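Local atomic coordinates of ABC-type branched-chain amino acid transport systems periplasmic component-like protein (Thermomonospora curvata, PDB entry 4N03), a protein that binds a fatty acid and probably delivers it to an ABC transporter for uptake. Residues A[154-159]-A[195-200]; A[284-289]-A[383-388]; A[326-331]-A[337-342]. All coordinates share one frame; numbering follows the deposited sequence.

The three contacts are spread along a two-lobed periplasmic-binding-protein fold. Interactions 1 and 2 both reach the mixed sheet made of strands 198-204, 170-176, 225-229, 251-253, 275-279, 370-375 and 383-390, at its two outermost strands; their centres are about 24 Å apart, yet W158 of the first touches V386 and E387 of the second. Interaction 3 lies on the opposite side of the chain's centre from interaction 1, with its centre about 43 Å and 33 Å from those of interactions 1 and 2. Along the chain interaction 1 closes first, and interaction 3 is then nested inside the loop that 284-289 and 383-388 close. The lobe built on the seven-strand mixed sheet is thus assembled from segments far apart in sequence.

Interaction 1. Residues A[154-159]-A[195-200]; sequences NGVQWL and LGLEVF
L195 and L197 meet V156 on the flank of helix 148-161, and the contact is mainly apolar, with no hydrogen bond between the segments. L195, at the end of helix 179-195, comes first: its CD1 lies 3.9 Å from V156 CG1, the two side chains lying alongside each other, pointing opposite ways. The other branch serves Q157, whose chain runs roughly perpendicular to that of L195 and sets OE1 4.0 Å from L195 CD2. At G196 the helix ends with a positive phi of 80°, and the chain turns towards the sheet. L197 then points back at the helix and meets V156 tip to tip, CD1 to CG1 at 3.8 Å. With V156 CG1 anti to the backbone N (chi1 172°), this one methyl receives both leucines. Beyond L197 the chain enters strand 198-204, where E198 and F200 pair by backbone hydrogen bonds with strand 170-176. L171 of that strand touches both V156 and L197, and A191 and A192 of helix 179-195 add to the same apolar patch. Here helix 148-161 packs on the turn that leads from helix 179-195 into the outermost strand 198-204, a helix-turn-strand unit of the three-layer alpha/beta/alpha lobes of periplasmic binding proteins.

Interaction 2. Residues A[284-289]-A[383-388]; sequences MSADLP and AVIVEQ
The loop leading into helix 289-301 is pinned to the outermost strand 383-390 of the mixed sheet by S285 and A286, where the A383 side chain lies about 10 Å from the bound palmitic acid. The central bond runs from S285 OG to A383 O, at 2.6 Å. The hydroxyl donates in the carbonyl plane onto a lone pair, with a C=O...donor angle of 143°. It gets there because OG stands between the backbone N and the carbonyl carbon (chi1 62°), on a CB that already points at the strand. The same oxygen accepts from water 1 at 2.8 Å, and that water takes the N-H of I385, 2.9 Å from I385 N. One hydroxyl thus reaches two backbone groups on either side of V384, the carbonyl of A383 directly and the amide of I385 through water. V384 CG1 lies alongside, 4.0 Å from S285 OG in one of its two conformers. The apolar part is smaller: A286 CB meets I385 CD1 at 4.0 Å, the far end of the isoleucine chain reaching the alanine methyl. An alanine in place of S285 would remove the hydroxyl, and the A383 carbonyl would probably lose its donor from this loop while the water would be left without its serine partner. Around this contact, V384 pairs by its backbone with K374 of strand 370-375, and I385 also rests on Y371 of that strand and on P283. On the far side M284, a selenomethionine, packs into helices 289-301 and 309-330, so the loop lies between these helices and the strand.

Interaction 3. Residues A[326-331]-A[337-342]; sequences EKACAN and EGLINA
A328 and A342 pack at the centre of a tight crossing between helices 309-330 and 336-343, consecutive in the chain and joined by the short connection that holds strand 333-334; the short-segment axes are 8.3 Å apart, with N-to-C directions at 122°. The tight part is built from small residues. A328 CB stands 4.2 Å from A342 CB, and the A342 methyl comes closer still to the backbone, 3.7 Å from A328 N. Beside it the same methyl meets K327 CB, also at 3.7 Å, so the alanine sits between the start of the lysine chain and the backbone of the next residue. A328 CB in turn faces the first turn of the other helix, at 3.8 Å from G338 O. G338 has no side chain on the face turned to A328, so the alanine methyl lies directly against the backbone carbonyl. L339 starts away from the crossing, but its CD1 swings back to the margin of the A328 methyl, and it also packs on A324 and L325 of the first helix.

The looser side is polar and bridged by water. K327 bends at its last torsion (chi4 83°) in one of its two conformers, where NZ donates to water 2 at 2.6 Å; that water donates to A342 O, which S345 OG also binds. At the other margin N331 ND2, just beyond the end of its helix, donates to water 3, and this water donates to G338 O at 2.8 Å. The C329 disulfide ties helix 309-330 to C71 elsewhere in the fold. No direct hydrogen bond joins the two segments: the middle is packed from methyl groups and backbone, while polar edges are linked by waters donating to helix carbonyls.

Interaction 1. Residues A[154-159]-A[195-200]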
ATOM      1  N   ASN A 154      -3.500  -3.619 -15.359  1.00  8.97           N
ATOM      2  CA  ASN A 154      -3.397  -5.083 -15.235  1.00  9.44           C
ATOM      3  C   ASN A 154      -4.751  -5.707 -14.934  1.00  8.42           C
ATOM      4  O   ASN A 154      -5.136  -6.694 -15.529  1.00  9.73           O
ATOM      5  CB  ASN A 154      -2.352  -5.467 -14.198  1.00  9.21           C
ATOM      6  CG  ASN A 154      -0.927  -5.348 -14.692  1.00  9.57           C
ATOM      7  OD1 ASN A 154      -0.640  -5.570 -15.863  1.00 10.62           O
ATOM      8  ND2 ASN A 154      -0.014  -5.034 -13.799  1.00  9.18           N
ATOM      9  N   GLY A 155      -5.476  -5.118 -13.988  1.00  9.21           N
ATOM     10  CA  GLY A 155      -6.748  -5.671 -13.601  1.00  9.41           C
ATOM     11  C   GLY A 155      -7.812  -5.659 -14.669  1.00  9.20           C
ATOM     12  O   GLY A 155      -8.561  -6.607 -14.854  1.00  9.51           O
ATOM     13  N   VAL A 156      -7.905  -4.558 -15.447  1.00  9.27           N
ATOM     14  CA  VAL A 156      -8.831  -4.500 -16.570  1.00  8.81           C
ATOM     15  C   VAL A 156      -8.431  -5.470 -17.656  1.00  9.18           C
ATOM     16  O   VAL A 156      -9.284  -6.134 -18.244  1.00  9.92           O
ATOM     17  CB  VAL A 156      -8.999  -3.056 -17.074  1.00  9.85           C
ATOM     18  CG1 VAL A 156      -9.813  -3.029 -18.348  1.00 10.37           C
ATOM     19  CG2 VAL A 156      -9.635  -2.210 -15.961  1.00 11.52           C
ATOM     20  N   GLN A 157      -7.140  -5.563 -17.940  1.00  9.88           N
ATOM     21  CA  GLN A 157      -6.704  -6.551 -18.921  1.00 10.62           C
ATOM     22  C   GLN A 157      -7.107  -7.952 -18.473  1.00 10.40           C
ATOM     23  O   GLN A 157      -7.535  -8.789 -19.253  1.00 10.95           O
ATOM     24  CB  GLN A 157      -5.218  -6.481 -19.139  1.00 10.79           C
ATOM     25  CG  GLN A 157      -4.711  -7.473 -20.193  1.00 11.69           C
ATOM     26  CD  GLN A 157      -5.184  -7.134 -21.588  1.00 12.49           C
ATOM     27  OE1 GLN A 157      -4.629  -6.244 -22.247  1.00 14.91           O
ATOM     28  NE2 GLN A 157      -6.214  -7.797 -22.049  1.00 13.40           N
ATOM     29  N   TRP A 158      -6.985  -8.231 -17.165  1.00 10.28           N
ATOM     30  CA  TRP A 158      -7.413  -9.508 -16.602  1.00 10.03           C
ATOM     31  C   TRP A 158      -8.897  -9.729 -16.751  1.00  9.84           C
ATOM     32  O   TRP A 158      -9.328 -10.799 -17.163  1.00 11.02           O
ATOM     33  CB  TRP A 158      -6.999  -9.589 -15.137  1.00 11.16           C
ATOM     34  CG  TRP A 158      -7.417 -10.831 -14.414  1.00 10.60           C
ATOM     35  CD1 TRP A 158      -6.815 -12.043 -14.446  1.00 12.88           C
ATOM     36  CD2 TRP A 158      -8.540 -10.952 -13.550  1.00 11.21           C
ATOM     37  NE1 TRP A 158      -7.488 -12.920 -13.629  1.00 12.74           N
ATOM     38  CE2 TRP A 158      -8.567 -12.288 -13.092  1.00 12.66           C
ATOM     39  CE3 TRP A 158      -9.524 -10.071 -13.127  1.00 12.72           C
ATOM     40  CZ2 TRP A 158      -9.535 -12.754 -12.210  1.00 13.91           C
ATOM     41  CZ3 TRP A 158     -10.494 -10.548 -12.225  1.00 14.49           C
ATOM     42  CH2 TRP A 158     -10.479 -11.872 -11.791  1.00 13.80           C
ATOM     43  N   LEU A 159      -9.707  -8.708 -16.464  1.00 10.63           N
ATOM     44  CA  LEU A 159     -11.150  -8.848 -16.678  1.00 10.37           C
ATOM     45  C   LEU A 159     -11.482  -9.261 -18.109  1.00 10.61           C
ATOM     46  O   LEU A 159     -12.359 -10.073 -18.369  1.00 10.92           O
ATOM     47  CB  LEU A 159     -11.892  -7.559 -16.343  1.00 10.79           C
ATOM     48  CG  LEU A 159     -11.948  -7.124 -14.881  1.00 10.93           C
ATOM     49  CD1 LEU A 159     -12.569  -5.754 -14.757  1.00 12.38           C
ATOM     50  CD2 LEU A 159     -12.698  -8.124 -14.021  1.00 11.73           C
ATOM     51  N   LEU A 195      -8.490  -0.703 -25.047  1.00 11.82           N
ATOM     52  CA  LEU A 195      -9.283  -1.904 -25.218  1.00 11.41           C
ATOM     53  C   LEU A 195     -10.652  -1.677 -25.788  1.00 11.98           C
ATOM     54  O   LEU A 195     -11.345  -2.662 -26.042  1.00 14.89           O
ATOM     55  CB  LEU A 195      -9.394  -2.654 -23.902  1.00 11.81           C
ATOM     56  CG  LEU A 195      -8.067  -3.163 -23.305  1.00 12.76           C
ATOM     57  CD1 LEU A 195      -8.253  -3.676 -21.891  1.00 13.34           C
ATOM     58  CD2 LEU A 195      -7.421  -4.223 -24.186  1.00 16.24           C
ATOM     59  N   GLY A 196     -11.069  -0.424 -25.979  1.00 12.41           N
ATOM     60  CA  GLY A 196     -12.387  -0.185 -26.548  1.00 12.09           C
ATOM     61  C   GLY A 196     -13.530  -0.294 -25.570  1.00 11.57           C
ATOM     62  O   GLY A 196     -14.588  -0.767 -25.932  1.00 13.45           O
ATOM     63  N   LEU A 197     -13.315   0.244 -24.371  1.00 10.62           N
ATOM     64  CA  LEU A 197     -14.299   0.236 -23.287  1.00 10.54           C
ATOM     65  C   LEU A 197     -14.724   1.650 -22.966  1.00 11.15           C
ATOM     66  O   LEU A 197     -13.973   2.589 -23.209  1.00 13.49           O
ATOM     67  CB  LEU A 197     -13.771  -0.422 -22.016  1.00 11.09           C
ATOM     68  CG  LEU A 197     -13.140  -1.813 -22.210  1.00 12.14           C
ATOM     69  CD1 LEU A 197     -12.332  -2.193 -21.002  1.00 11.35           C
ATOM     70  CD2 LEU A 197     -14.232  -2.852 -22.382  1.00 15.07           C
ATOM     71  N   GLU A 198     -15.916   1.821 -22.443  1.00 11.97           N
ATOM     72  CA  GLU A 198     -16.380   3.098 -21.924  1.00 12.37           C
ATOM     73  C   GLU A 198     -16.171   3.131 -20.400  1.00 10.89           C
ATOM     74  O   GLU A 198     -16.083   2.067 -19.742  1.00 11.55           O
ATOM     75  CB  GLU A 198     -17.894   3.255 -22.215  1.00 14.97           C
ATOM     76  CG  GLU A 198     -18.298   3.271 -23.696  1.00 19.24           C
ATOM     77  CD  GLU A 198     -19.798   3.527 -23.865  1.00 29.17           C
ATOM     78  OE1 GLU A 198     -20.370   4.269 -23.029  1.00 35.91           O
ATOM     79  OE2 GLU A 198     -20.390   3.028 -24.848  1.00 39.54           O
ATOM     80  N   VAL A 199     -16.061   4.310 -19.813  1.00 12.12           N
ATOM     81  CA  VAL A 199     -15.903   4.467 -18.365  1.00 11.16           C
ATOM     82  C   VAL A 199     -16.928   5.446 -17.821  1.00 11.34           C
ATOM     83  O   VAL A 199     -17.095   6.533 -18.385  1.00 14.49           O
ATOM     84  CB  VAL A 199     -14.489   4.970 -17.965  1.00 12.66           C
ATOM     85  CG1 VAL A 199     -14.298   5.017 -16.460  1.00 14.09           C
ATOM     86  CG2 VAL A 199     -13.437   4.059 -18.563  1.00 14.42           C
ATOM     87  N   PHE A 200     -17.600   5.072 -16.758  1.00 10.23           N
ATOM     88  CA  PHE A 200     -18.491   5.912 -16.005  1.00 10.39           C
ATOM     89  C   PHE A 200     -17.808   6.167 -14.665  1.00 10.01           C
ATOM     90  O   PHE A 200     -17.441   5.212 -13.930  1.00 11.76           O
ATOM     91  CB  PHE A 200     -19.845   5.212 -15.798  1.00 11.32           C
ATOM     92  CG  PHE A 200     -20.773   5.911 -14.861  1.00 12.44           C
ATOM     93  CD1 PHE A 200     -21.131   7.190 -15.060  1.00 14.91           C
ATOM     94  CD2 PHE A 200     -21.269   5.242 -13.760  1.00 14.88           C
ATOM     95  CE1 PHE A 200     -21.972   7.850 -14.187  1.00 16.98           C
ATOM     96  CE2 PHE A 200     -22.142   5.853 -12.903  1.00 17.49           C
ATOM     97  CZ  PHE A 200     -22.492   7.173 -13.123  1.00 17.77           C
TER

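Interaction 2. Residues A[284-289]-A[383-388]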
HETATM    1  N   MSE A 284      -1.400 -13.374   2.957  1.00 12.15           N
HETATM    2  CA  MSE A 284      -0.794 -14.245   4.008  0.60 12.30           C
HETATM    3  C   MSE A 284      -0.954 -15.714   3.725  1.00 12.64           C
HETATM    4  O   MSE A 284      -0.374 -16.528   4.431  1.00 14.54           O
HETATM    5  CB  MSE A 284      -1.328 -13.810   5.358  0.60 13.27           C
HETATM    6  CG  MSE A 284      -0.913 -12.373   5.655  0.60 17.67           C
HETATM    7 SE   MSE A 284       0.297 -12.189   7.150  0.39 17.15          SE
HETATM    8  CE  MSE A 284       1.686 -13.417   6.571  0.60 16.08           C
ATOM      9  N   SER A 285      -1.764 -16.086   2.758  1.00 12.21           N
ATOM     10  CA  SER A 285      -1.964 -17.456   2.320  1.00 12.73           C
ATOM     11  C   SER A 285      -1.016 -17.909   1.237  1.00 13.69           C
ATOM     12  O   SER A 285      -1.022 -19.062   0.845  1.00 15.54           O
ATOM     13  CB  SER A 285      -3.388 -17.616   1.850  1.00 12.32           C
ATOM     14  OG  SER A 285      -3.599 -16.756   0.747  1.00 12.53           O
ATOM     15  N   ALA A 286      -0.187 -17.003   0.712  1.00 15.01           N
ATOM     16  CA  ALA A 286       0.724 -17.402  -0.354  1.00 14.62           C
ATOM     17  C   ALA A 286       1.718 -18.466   0.127  1.00 15.69           C
ATOM     18  O   ALA A 286       2.218 -18.397   1.243  1.00 16.84           O
ATOM     19  CB  ALA A 286       1.485 -16.204  -0.861  1.00 16.44           C
ATOM     20  N   ASP A 287       2.085 -19.339  -0.788  1.00 15.81           N
ATOM     21  CA  ASP A 287       2.975 -20.467  -0.459  1.00 16.97           C
ATOM     22  C   ASP A 287       4.425 -20.010  -0.589  1.00 16.66           C
ATOM     23  O   ASP A 287       5.121 -20.369  -1.541  1.00 20.53           O
ATOM     24  CB  ASP A 287       2.675 -21.648  -1.372  1.00 21.77           C
ATOM     25  CG  ASP A 287       3.463 -22.883  -1.012  1.00 24.07           C
ATOM     26  OD1 ASP A 287       3.961 -22.945   0.130  1.00 27.18           O
ATOM     27  OD2 ASP A 287       3.582 -23.755  -1.890  1.00 32.73           O
ATOM     28  N   LEU A 288       4.857 -19.201   0.366  1.00 16.08           N
ATOM     29  CA  LEU A 288       6.219 -18.690   0.438  1.00 15.89           C
ATOM     30  C   LEU A 288       6.727 -18.871   1.857  1.00 15.87           C
ATOM     31  O   LEU A 288       6.040 -18.530   2.788  1.00 16.02           O
ATOM     32  CB  LEU A 288       6.238 -17.211   0.074  1.00 15.48           C
ATOM     33  CG  LEU A 288       5.848 -16.812  -1.345  1.00 16.38           C
ATOM     34  CD1 LEU A 288       5.732 -15.310  -1.447  1.00 16.69           C
ATOM     35  CD2 LEU A 288       6.789 -17.292  -2.429  1.00 20.10           C
ATOM     36  N   PRO A 289       7.964 -19.352   2.005  1.00 17.01           N
ATOM     37  CA  PRO A 289       8.476 -19.591   3.366  1.00 18.11           C
ATOM     38  C   PRO A 289       8.488 -18.363   4.257  1.00 15.91           C
ATOM     39  O   PRO A 289       8.127 -18.439   5.428  1.00 16.18           O
ATOM     40  CB  PRO A 289       9.897 -20.121   3.122  1.00 20.27           C
ATOM     41  CG  PRO A 289       9.845 -20.689   1.772  1.00 23.69           C
ATOM     42  CD  PRO A 289       8.865 -19.909   0.989  1.00 18.18           C
ATOM     43  N   ALA A 383      -7.618 -13.935   2.515  1.00 10.62           N
ATOM     44  CA  ALA A 383      -7.575 -13.723   1.066  1.00 11.29           C
ATOM     45  C   ALA A 383      -6.734 -14.811   0.441  1.00 11.45           C
ATOM     46  O   ALA A 383      -5.802 -15.319   1.056  1.00 12.31           O
ATOM     47  CB  ALA A 383      -7.029 -12.348   0.700  1.00 13.22           C
ATOM     48  N   VAL A 384      -7.015 -15.095  -0.838  1.00 11.57           N
ATOM     49  CA  VAL A 384      -6.236 -16.077  -1.608  0.70 10.68           C
ATOM     50  C   VAL A 384      -5.913 -15.491  -2.973  1.00  9.91           C
ATOM     51  O   VAL A 384      -6.659 -14.677  -3.533  1.00 10.45           O
ATOM     52  CB  VAL A 384      -6.955 -17.443  -1.820  0.70 12.37           C
ATOM     53  CG1 VAL A 384      -7.145 -18.217  -0.535  0.70 12.67           C
ATOM     54  CG2 VAL A 384      -8.289 -17.333  -2.499  0.70 12.91           C
ATOM     55  N   ILE A 385      -4.813 -15.953  -3.534  1.00 10.41           N
ATOM     56  CA  ILE A 385      -4.442 -15.588  -4.908  1.00 10.54           C
ATOM     57  C   ILE A 385      -5.394 -16.228  -5.896  1.00 11.23           C
ATOM     58  O   ILE A 385      -5.641 -17.442  -5.860  1.00 13.83           O
ATOM     59  CB  ILE A 385      -2.990 -16.038  -5.165  1.00 11.84           C
ATOM     60  CG1 ILE A 385      -2.044 -15.199  -4.334  1.00 13.04           C
ATOM     61  CG2 ILE A 385      -2.650 -15.921  -6.649  1.00 12.98           C
ATOM     62  CD1 ILE A 385      -0.606 -15.712  -4.291  1.00 14.43           C
ATOM     63  N   VAL A 386      -5.927 -15.412  -6.799  1.00 10.74           N
ATOM     64  CA  VAL A 386      -6.695 -15.884  -7.940  1.00 11.12           C
ATOM     65  C   VAL A 386      -5.786 -15.909  -9.163  1.00 11.80           C
ATOM     66  O   VAL A 386      -5.799 -16.874  -9.916  1.00 14.75           O
ATOM     67  CB  VAL A 386      -7.935 -14.978  -8.179  1.00 11.47           C
ATOM     68  CG1 VAL A 386      -8.715 -15.404  -9.409  1.00 13.61           C
ATOM     69  CG2 VAL A 386      -8.831 -15.108  -6.951  1.00 13.48           C
ATOM     70  N   GLU A 387      -4.996 -14.851  -9.352  1.00 11.43           N
ATOM     71  CA  GLU A 387      -4.033 -14.791 -10.452  1.00 11.14           C
ATOM     72  C   GLU A 387      -2.714 -14.423  -9.892  1.00 11.30           C
ATOM     73  O   GLU A 387      -2.566 -13.410  -9.206  1.00 11.50           O
ATOM     74  CB  GLU A 387      -4.472 -13.758 -11.488  1.00 12.71           C
ATOM     75  CG  GLU A 387      -3.765 -13.842 -12.817  1.00 14.81           C
ATOM     76  CD  GLU A 387      -4.140 -15.082 -13.583  1.00 21.00           C
ATOM     77  OE1 GLU A 387      -5.336 -15.437 -13.617  1.00 22.13           O
ATOM     78  OE2 GLU A 387      -3.245 -15.651 -14.202  1.00 37.72           O
ATOM     79  N   GLN A 388      -1.711 -15.258 -10.167  1.00 12.23           N
ATOM     80  CA  GLN A 388      -0.349 -14.966  -9.734  0.60 12.90           C
ATOM     81  C   GLN A 388       0.118 -13.659 -10.382  1.00 12.85           C
ATOM     82  O   GLN A 388      -0.346 -13.253 -11.450  1.00 13.29           O
ATOM     83  CB  GLN A 388       0.625 -16.077 -10.159  0.60 14.28           C
ATOM     84  CG  GLN A 388       0.447 -17.386  -9.392  0.60 15.28           C
ATOM     85  CD  GLN A 388       0.772 -17.288  -7.898  0.60 16.34           C
ATOM     86  OE1 GLN A 388       1.504 -16.412  -7.431  0.60 23.71           O
ATOM     87  NE2 GLN A 388       0.270 -18.224  -7.150  0.60 22.11           N
TER
HETATM   88  O   HOH W   1      -2.969 -17.362  -1.863  1.00 19.18           O

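Interaction 3. Residues A[326-331]-A[337-342]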
ATOM      1  N   GLU A 326      21.493  -0.934   7.890  1.00 14.03           N
ATOM      2  CA  GLU A 326      22.660  -1.796   8.034  0.70 15.63           C
ATOM      3  C   GLU A 326      23.767  -1.411   7.047  1.00 14.66           C
ATOM      4  O   GLU A 326      24.962  -1.392   7.428  1.00 16.90           O
ATOM      5  CB  GLU A 326      22.262  -3.249   7.851  0.70 17.51           C
ATOM      6  CG  GLU A 326      21.466  -3.806   9.018  0.70 18.39           C
ATOM      7  CD  GLU A 326      20.953  -5.211   8.754  0.70 22.78           C
ATOM      8  OE1 GLU A 326      20.884  -5.618   7.580  0.70 28.51           O
ATOM      9  OE2 GLU A 326      20.637  -5.908   9.741  0.70 30.27           O
ATOM     10  N   LYS A 327      23.418  -1.088   5.806  1.00 14.44           N
ATOM     11  CA  LYS A 327      24.422  -0.674   4.822  0.60 14.07           C
ATOM     12  C   LYS A 327      24.997   0.689   5.210  1.00 13.56           C
ATOM     13  O   LYS A 327      26.215   0.940   5.124  1.00 15.06           O
ATOM     14  CB  LYS A 327      23.810  -0.618   3.423  0.60 16.42           C
ATOM     15  CG  LYS A 327      23.592  -1.939   2.678  0.60 18.84           C
ATOM     16  CD  LYS A 327      22.960  -1.646   1.316  0.60 23.98           C
ATOM     17  CE  LYS A 327      22.363  -2.857   0.634  0.60 27.58           C
ATOM     18  NZ  LYS A 327      20.996  -3.119   1.138  0.60 28.09           N
ATOM     19  N   ALA A 328      24.138   1.610   5.652  1.00 12.58           N
ATOM     20  CA  ALA A 328      24.616   2.911   6.093  1.00 13.39           C
ATOM     21  C   ALA A 328      25.548   2.826   7.287  1.00 13.75           C
ATOM     22  O   ALA A 328      26.559   3.506   7.369  1.00 13.65           O
ATOM     23  CB  ALA A 328      23.437   3.811   6.366  1.00 13.48           C
ATOM     24  N   CYS A 329      25.204   1.968   8.252  1.00 15.70           N
ATOM     25  CA  CYS A 329      26.052   1.641   9.403  1.00 17.85           C
ATOM     26  C   CYS A 329      27.429   1.198   8.969  1.00 15.11           C
ATOM     27  O   CYS A 329      28.450   1.645   9.528  1.00 17.57           O
ATOM     28  CB  CYS A 329      25.391   0.454  10.221  1.00 19.07           C
ATOM     29  SG  CYS A 329      26.466  -0.501  11.291  1.00 24.28           S
ATOM     30  N   ALA A 330      27.459   0.281   8.022  1.00 17.31           N
ATOM     31  CA  ALA A 330      28.727  -0.272   7.563  1.00 20.29           C
ATOM     32  C   ALA A 330      29.564   0.820   6.911  1.00 18.02           C
ATOM     33  O   ALA A 330      30.768   0.742   6.948  1.00 20.41           O
ATOM     34  CB  ALA A 330      28.488  -1.405   6.591  1.00 21.57           C
ATOM     35  N   ASN A 331      28.935   1.842   6.323  1.00 16.11           N
ATOM     36  CA  ASN A 331      29.645   3.022   5.805  1.00 15.26           C
ATOM     37  C   ASN A 331      29.906   4.086   6.875  1.00 13.72           C
ATOM     38  O   ASN A 331      30.316   5.210   6.563  1.00 17.28           O
ATOM     39  CB  ASN A 331      28.825   3.637   4.685  1.00 16.17           C
ATOM     40  CG  ASN A 331      28.867   2.819   3.431  1.00 21.37           C
ATOM     41  OD1 ASN A 331      29.893   2.161   3.130  1.00 24.74           O
ATOM     42  ND2 ASN A 331      27.777   2.873   2.649  1.00 21.43           N
ATOM     43  N   GLU A 337      21.679  11.461   4.283  1.00 12.10           N
ATOM     44  CA  GLU A 337      22.375  11.194   3.026  0.60 13.35           C
ATOM     45  C   GLU A 337      22.872   9.735   2.962  1.00 11.84           C
ATOM     46  O   GLU A 337      22.703   9.001   1.993  1.00 12.31           O
ATOM     47  CB  GLU A 337      23.542  12.177   2.856  0.60 16.66           C
ATOM     48  CG  GLU A 337      24.412  11.973   1.630  0.60 21.00           C
ATOM     49  CD  GLU A 337      25.552  12.976   1.549  0.60 28.16           C
ATOM     50  OE1 GLU A 337      26.710  12.561   1.760  0.60 33.55           O
ATOM     51  OE2 GLU A 337      25.293  14.166   1.277  0.60 40.25           O
ATOM     52  N   GLY A 338      23.468   9.274   4.069  1.00 12.51           N
ATOM     53  CA  GLY A 338      23.990   7.915   4.119  1.00 11.95           C
ATOM     54  C   GLY A 338      22.873   6.896   3.951  1.00 10.62           C
ATOM     55  O   GLY A 338      23.001   5.906   3.236  1.00 11.64           O
ATOM     56  N   LEU A 339      21.746   7.176   4.580  1.00 10.65           N
ATOM     57  CA  LEU A 339      20.652   6.231   4.546  1.00 10.54           C
ATOM     58  C   LEU A 339      20.021   6.111   3.178  1.00  9.41           C
ATOM     59  O   LEU A 339      19.749   5.038   2.676  1.00 10.47           O
ATOM     60  CB  LEU A 339      19.610   6.602   5.590  1.00 10.97           C
ATOM     61  CG  LEU A 339      18.471   5.593   5.749  1.00 11.16           C
ATOM     62  CD1 LEU A 339      18.983   4.250   6.258  1.00 12.89           C
ATOM     63  CD2 LEU A 339      17.440   6.127   6.734  1.00 12.37           C
ATOM     64  N   ILE A 340      19.749   7.248   2.527  1.00 10.22           N
ATOM     65  CA  ILE A 340      19.112   7.212   1.224  1.00 11.35           C
ATOM     66  C   ILE A 340      20.037   6.598   0.193  1.00 10.33           C
ATOM     67  O   ILE A 340      19.598   5.847  -0.659  1.00 11.55           O
ATOM     68  CB  ILE A 340      18.537   8.567   0.785  1.00 11.67           C
ATOM     69  CG1 ILE A 340      17.501   8.360  -0.334  1.00 11.10           C
ATOM     70  CG2 ILE A 340      19.616   9.523   0.362  1.00 13.23           C
ATOM     71  CD1 ILE A 340      16.282   7.562   0.091  1.00 13.78           C
ATOM     72  N   ASN A 341      21.330   6.897   0.295  1.00 11.02           N
ATOM     73  CA  ASN A 341      22.256   6.325  -0.686  1.00 11.73           C
ATOM     74  C   ASN A 341      22.370   4.810  -0.492  1.00 11.48           C
ATOM     75  O   ASN A 341      22.436   4.070  -1.446  1.00 13.17           O
ATOM     76  CB  ASN A 341      23.598   7.034  -0.556  1.00 13.12           C
ATOM     77  CG  ASN A 341      23.570   8.440  -1.132  1.00 14.48           C
ATOM     78  OD1 ASN A 341      22.652   8.806  -1.840  1.00 18.75           O
ATOM     79  ND2 ASN A 341      24.530   9.204  -0.758  1.00 17.95           N
ATOM     80  N   ALA A 342      22.321   4.328   0.755  1.00 11.35           N
ATOM     81  CA  ALA A 342      22.292   2.890   1.042  1.00 12.01           C
ATOM     82  C   ALA A 342      21.036   2.271   0.436  1.00 12.48           C
ATOM     83  O   ALA A 342      21.097   1.255  -0.239  1.00 14.64           O
ATOM     84  CB  ALA A 342      22.347   2.627   2.540  1.00 13.02           C
TER
HETATM   85  O   HOH W   2      19.435  -1.025   0.992  1.00 21.89           O
HETATM   86  O   HOH W   3      25.554   4.810   2.847  1.00 17.60           O